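Local coordinates for protein TNF receptor-associated factor 5 (Mus musculus, PDB 4GJH) that probably acts as an intracellular adaptor in TNF receptor family signalling, its trimeric TRAF domain binding receptor tails, at residues 36-41 / 67-71; 92-98 / 129-133. The contacts are given in a common frame with arbitrary orientation. Numbering follows the deposited sequence.

How the contacts relate
Contacts 1 and 2 lie on opposite sides of the chain's centre, their own centres 31 Å apart and their nearest atoms about 15 Å apart, so they do not touch. Strand 78-85 connects them: the loop holding 67-71 leads into it and the loop holding 92-98 follows it, with Leu68 resting on Leu79 near its start and Trp96 on Val85 at its end. Contact 1 packs a short helix on a turn between two strands of one sheet of the sandwich, and no other protein chain of the assembly touches it. Contact 2 pairs two loops at the opposite end, where the second subunit of the trimer packs against it.

Contact 1: 36-41 / 67-71; sequences KKREAV and YLNGD
Leu68 and Asn69 are the two central residues of a type I beta turn, Tyr67 to Gly70, closed by Gly70 N to Tyr67 O at 2.8 Å and ending in a positive phi (75°) that favours glycine at position 70; both direct their CA-to-CB bonds toward the last turns of helix 33-41. The helix keeps regular backbone bonds here, with Ala40 N to Lys36 O at 3.0 Å and Val41 N to Lys37 O at 2.9 Å. Residues about one helical turn apart thus match neighbours in the turn: Lys37 CA stands 5.4 Å from Leu68 CA, and Ala40 CA 5.4 Å from Asn69 CA. Leu68, with chi1 m and chi2 t, reaches along the helix so that its CD1 lies 3.5 Å from Lys36 CB and 3.9 Å from Lys37 N, while its CB is 4.3 Å from Ala40 CB. In the antiparallel beta-sandwich of the TRAF-C (MATH) domain, this turn follows strand 61-67 in the connection to strand 78-85, and the helix lies in the link between strands 25-30 and 48-54. Asn69, chi1 t, fits against the small Ala40, CB to CB 3.4 Å, and its CG is 3.5 Å from Val41 CG2. Lys37 runs past Asn69, fully extended, with its CE 4.2 Å from Asn69 OD1, and carries its NZ to a salt bridge with Glu152 of helix 148-152. From that same helix His148 NE2 hydrogen-bonds Leu68 O, while Lys36 turns its amine away to Thr31 O.

Contact 2: 92-98 / 129-133; sequences SLLQWPF and FKRPD
Two irregular segments run antiparallel, pairing Trp96 with Arg131 (CA to CA 5.9 Å), Pro97 with Lys130 (4.8 Å) and Phe98 with Phe129 (5.0 Å); the backbone hydrogen bond Phe98 N to Phe129 O (2.9 Å, N-H...O angle 153°) joins them. Trp96, chi1 m and chi2 97°, offers one indole face as a flat seat for the bump where the chain bends through Arg131 and Pro132: Arg131 CB sits 3.4 Å from the five-membered ring centroid in a CH-pi contact, Arg131 CA is 3.3 Å from Trp96 CE3, and Pro132 CD 3.3 Å from Trp96 CH2. Both loops cap one end of the TRAF-C (MATH) beta-sandwich. Arg131 stretches out, all its chi angles t, so that Ser92 N lies over one face of its guanidinium; Arg131 also packs on Lys160 of the second subunit. A cis peptide links Trp96 to Pro97, just before Phe98 makes its bond; Pro97 CA lies 3.2 Å from Phe129 O, Pro97 CB 4.3 Å from Phe129 CB. Phe98 (chi1 t) and Phe129 (chi1 m) lie side by side, CB to CB 3.9 Å, planes 30° apart, centroids 5.9 Å apart with little overlap. Tyr60 meets Trp96 and Phe98 edge-to-face, and Trp96 NE1 donates to Asp91 O.

Contact 1: 36-41 / 67-71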
# COMPACT_ATOMS: atom_id res chain seq x y z
N LYS C 36 18.84 6.48 21.98
CA LYS C 36 17.71 5.68 22.40
C LYS C 36 18.08 4.72 23.52
O LYS C 36 17.29 4.49 24.44
CB LYS C 36 17.10 4.94 21.21
CG LYS C 36 16.32 5.87 20.32
CD LYS C 36 15.85 5.20 19.06
CE LYS C 36 15.21 6.21 18.16
NZ LYS C 36 14.78 5.56 16.88
N LYS C 37 19.29 4.16 23.45
CA LYS C 37 19.80 3.31 24.50
C LYS C 37 19.98 4.15 25.76
O LYS C 37 19.68 3.72 26.87
CB LYS C 37 21.12 2.64 24.12
CG LYS C 37 21.43 1.50 25.07
CD LYS C 37 22.81 0.92 24.87
CE LYS C 37 23.11 -0.13 25.95
NZ LYS C 37 24.52 -0.63 25.85
N ARG C 38 20.46 5.37 25.57
CA ARG C 38 20.58 6.29 26.68
C ARG C 38 19.21 6.45 27.36
O ARG C 38 19.10 6.39 28.59
CB ARG C 38 21.11 7.62 26.19
CG ARG C 38 21.46 8.63 27.26
CD ARG C 38 22.48 8.05 28.19
NE ARG C 38 23.20 9.10 28.89
CZ ARG C 38 23.79 8.95 30.08
NH1 ARG C 38 23.74 7.78 30.72
NH2 ARG C 38 24.43 9.98 30.64
N GLU C 39 18.17 6.64 26.56
CA GLU C 39 16.84 6.84 27.13
C GLU C 39 16.39 5.58 27.86
O GLU C 39 15.67 5.64 28.87
CB GLU C 39 15.83 7.24 26.05
CG GLU C 39 16.33 8.39 25.17
CD GLU C 39 15.24 9.02 24.29
OE1 GLU C 39 14.98 10.23 24.45
OE2 GLU C 39 14.64 8.32 23.43
N ALA C 40 16.82 4.42 27.36
CA ALA C 40 16.44 3.17 27.99
C ALA C 40 17.08 3.13 29.37
O ALA C 40 16.39 2.97 30.37
CB ALA C 40 16.87 1.98 27.16
N VAL C 41 18.39 3.30 29.39
CA VAL C 41 19.18 3.25 30.62
C VAL C 41 18.67 4.22 31.66
O VAL C 41 18.59 3.88 32.84
CB VAL C 41 20.66 3.53 30.32
CG1 VAL C 41 21.37 3.98 31.57
CG2 VAL C 41 21.32 2.29 29.75
N TYR C 67 13.54 -3.76 23.69
CA TYR C 67 14.05 -3.10 24.88
C TYR C 67 15.53 -2.94 24.68
O TYR C 67 16.30 -3.90 24.83
CB TYR C 67 13.80 -3.93 26.12
CG TYR C 67 12.35 -3.95 26.54
CD1 TYR C 67 11.91 -3.15 27.58
CD2 TYR C 67 11.43 -4.78 25.90
CE1 TYR C 67 10.60 -3.15 27.97
CE2 TYR C 67 10.11 -4.79 26.30
CZ TYR C 67 9.70 -3.98 27.35
OH TYR C 67 8.40 -3.96 27.77
N LEU C 68 15.93 -1.73 24.30
CA LEU C 68 17.31 -1.47 23.94
C LEU C 68 18.26 -1.75 25.08
O LEU C 68 19.37 -2.22 24.85
CB LEU C 68 17.48 -0.05 23.41
CG LEU C 68 16.96 0.12 21.97
CD1 LEU C 68 17.34 1.49 21.45
CD2 LEU C 68 17.49 -0.98 21.07
N ASN C 69 17.81 -1.48 26.30
CA ASN C 69 18.62 -1.77 27.46
C ASN C 69 18.18 -3.05 28.16
O ASN C 69 18.41 -3.26 29.36
CB ASN C 69 18.64 -0.59 28.43
CG ASN C 69 19.68 -0.76 29.52
OD1 ASN C 69 20.78 -1.26 29.26
ND2 ASN C 69 19.32 -0.38 30.75
N GLY C 70 17.53 -3.92 27.38
CA GLY C 70 17.15 -5.23 27.88
C GLY C 70 15.96 -5.25 28.83
O GLY C 70 15.60 -4.24 29.46
N ASP C 71 15.37 -6.43 28.93
CA ASP C 71 14.16 -6.64 29.70
C ASP C 71 14.23 -7.99 30.38
O ASP C 71 14.67 -8.99 29.78
CB ASP C 71 12.96 -6.57 28.76
CG ASP C 71 11.68 -6.99 29.43
OD1 ASP C 71 11.12 -6.16 30.19
OD2 ASP C 71 11.24 -8.13 29.17

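Contact 2: 92-98 / 129-133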
# COMPACT_ATOMS: atom_id res chain seq x y z
N SER C 92 -12.07 -11.72 13.70
CA SER C 92 -13.16 -12.70 13.72
C SER C 92 -13.05 -13.76 12.64
O SER C 92 -13.52 -14.90 12.82
CB SER C 92 -14.51 -12.00 13.60
OG SER C 92 -14.41 -10.67 14.06
N LEU C 93 -12.44 -13.40 11.51
CA LEU C 93 -12.34 -14.32 10.38
C LEU C 93 -11.06 -15.14 10.46
O LEU C 93 -10.88 -16.09 9.73
CB LEU C 93 -12.42 -13.57 9.04
CG LEU C 93 -13.64 -12.65 8.90
CD1 LEU C 93 -13.52 -11.70 7.74
CD2 LEU C 93 -14.93 -13.44 8.83
N LEU C 94 -10.17 -14.76 11.36
CA LEU C 94 -8.89 -15.44 11.44
C LEU C 94 -8.90 -16.63 12.38
O LEU C 94 -9.75 -16.74 13.27
CB LEU C 94 -7.78 -14.45 11.80
CG LEU C 94 -7.77 -13.23 10.87
CD1 LEU C 94 -6.69 -12.21 11.21
CD2 LEU C 94 -7.61 -13.71 9.46
N GLN C 95 -7.97 -17.54 12.15
CA GLN C 95 -7.85 -18.73 12.97
C GLN C 95 -7.15 -18.40 14.29
O GLN C 95 -6.14 -17.72 14.30
CB GLN C 95 -7.06 -19.78 12.19
CG GLN C 95 -7.28 -21.21 12.62
CD GLN C 95 -6.76 -22.19 11.59
OE1 GLN C 95 -7.28 -22.26 10.47
NE2 GLN C 95 -5.73 -22.95 11.96
N TRP C 96 -7.70 -18.86 15.40
CA TRP C 96 -7.04 -18.67 16.69
C TRP C 96 -6.93 -19.99 17.40
O TRP C 96 -7.84 -20.82 17.32
CB TRP C 96 -7.79 -17.64 17.53
CG TRP C 96 -7.90 -16.31 16.84
CD1 TRP C 96 -8.97 -15.85 16.11
CD2 TRP C 96 -6.91 -15.27 16.78
NE1 TRP C 96 -8.70 -14.59 15.61
CE2 TRP C 96 -7.44 -14.22 16.00
CE3 TRP C 96 -5.63 -15.14 17.31
CZ2 TRP C 96 -6.73 -13.05 15.76
CZ3 TRP C 96 -4.93 -13.97 17.06
CH2 TRP C 96 -5.47 -12.95 16.29
N PRO C 97 -5.81 -20.22 18.11
CA PRO C 97 -4.73 -19.24 18.29
C PRO C 97 -3.88 -19.05 17.05
O PRO C 97 -3.94 -19.84 16.11
CB PRO C 97 -3.86 -19.88 19.39
CG PRO C 97 -4.63 -21.08 19.88
CD PRO C 97 -5.49 -21.50 18.76
N PHE C 98 -3.09 -17.99 17.05
CA PHE C 98 -2.06 -17.77 16.06
C PHE C 98 -1.09 -18.94 16.18
O PHE C 98 -0.68 -19.30 17.30
CB PHE C 98 -1.37 -16.44 16.37
CG PHE C 98 -0.25 -16.09 15.44
CD1 PHE C 98 -0.46 -15.24 14.38
CD2 PHE C 98 1.03 -16.59 15.64
CE1 PHE C 98 0.57 -14.91 13.52
CE2 PHE C 98 2.06 -16.27 14.78
CZ PHE C 98 1.84 -15.43 13.72
N PHE C 129 -0.76 -15.57 21.94
CA PHE C 129 -1.36 -15.95 20.66
C PHE C 129 -2.87 -16.20 20.66
O PHE C 129 -3.41 -16.74 19.70
CB PHE C 129 -0.63 -17.15 20.09
CG PHE C 129 0.85 -16.99 20.12
CD1 PHE C 129 1.43 -15.86 19.56
CD2 PHE C 129 1.66 -17.92 20.75
CE1 PHE C 129 2.81 -15.68 19.59
CE2 PHE C 129 3.04 -17.74 20.80
CZ PHE C 129 3.61 -16.62 20.22
N LYS C 130 -3.55 -15.84 21.74
CA LYS C 130 -5.00 -15.88 21.74
C LYS C 130 -5.49 -14.74 20.87
O LYS C 130 -4.74 -13.82 20.57
CB LYS C 130 -5.55 -15.71 23.16
CG LYS C 130 -5.18 -14.39 23.82
CD LYS C 130 -6.19 -13.98 24.87
CE LYS C 130 -5.72 -12.75 25.61
NZ LYS C 130 -6.76 -12.28 26.58
N ARG C 131 -6.75 -14.80 20.48
CA ARG C 131 -7.35 -13.68 19.77
C ARG C 131 -7.40 -12.45 20.67
O ARG C 131 -7.96 -12.51 21.76
CB ARG C 131 -8.76 -14.02 19.35
CG ARG C 131 -9.48 -12.81 18.87
CD ARG C 131 -10.84 -13.17 18.40
NE ARG C 131 -11.53 -11.99 17.89
CZ ARG C 131 -12.77 -12.02 17.42
NH1 ARG C 131 -13.44 -13.17 17.40
NH2 ARG C 131 -13.33 -10.91 16.98
N PRO C 132 -6.80 -11.34 20.23
CA PRO C 132 -6.56 -10.24 21.16
C PRO C 132 -7.82 -9.68 21.76
O PRO C 132 -8.89 -9.72 21.15
CB PRO C 132 -5.83 -9.21 20.31
CG PRO C 132 -5.08 -10.04 19.33
CD PRO C 132 -6.05 -11.15 18.98
N ASP C 133 -7.67 -9.16 22.98
CA ASP C 133 -8.78 -8.69 23.77
C ASP C 133 -8.77 -7.17 23.79
O ASP C 133 -9.82 -6.53 23.67
CB ASP C 133 -8.67 -9.23 25.18
CG ASP C 133 -9.99 -9.26 25.88
OD1 ASP C 133 -10.91 -8.59 25.39
OD2 ASP C 133 -10.10 -9.95 26.91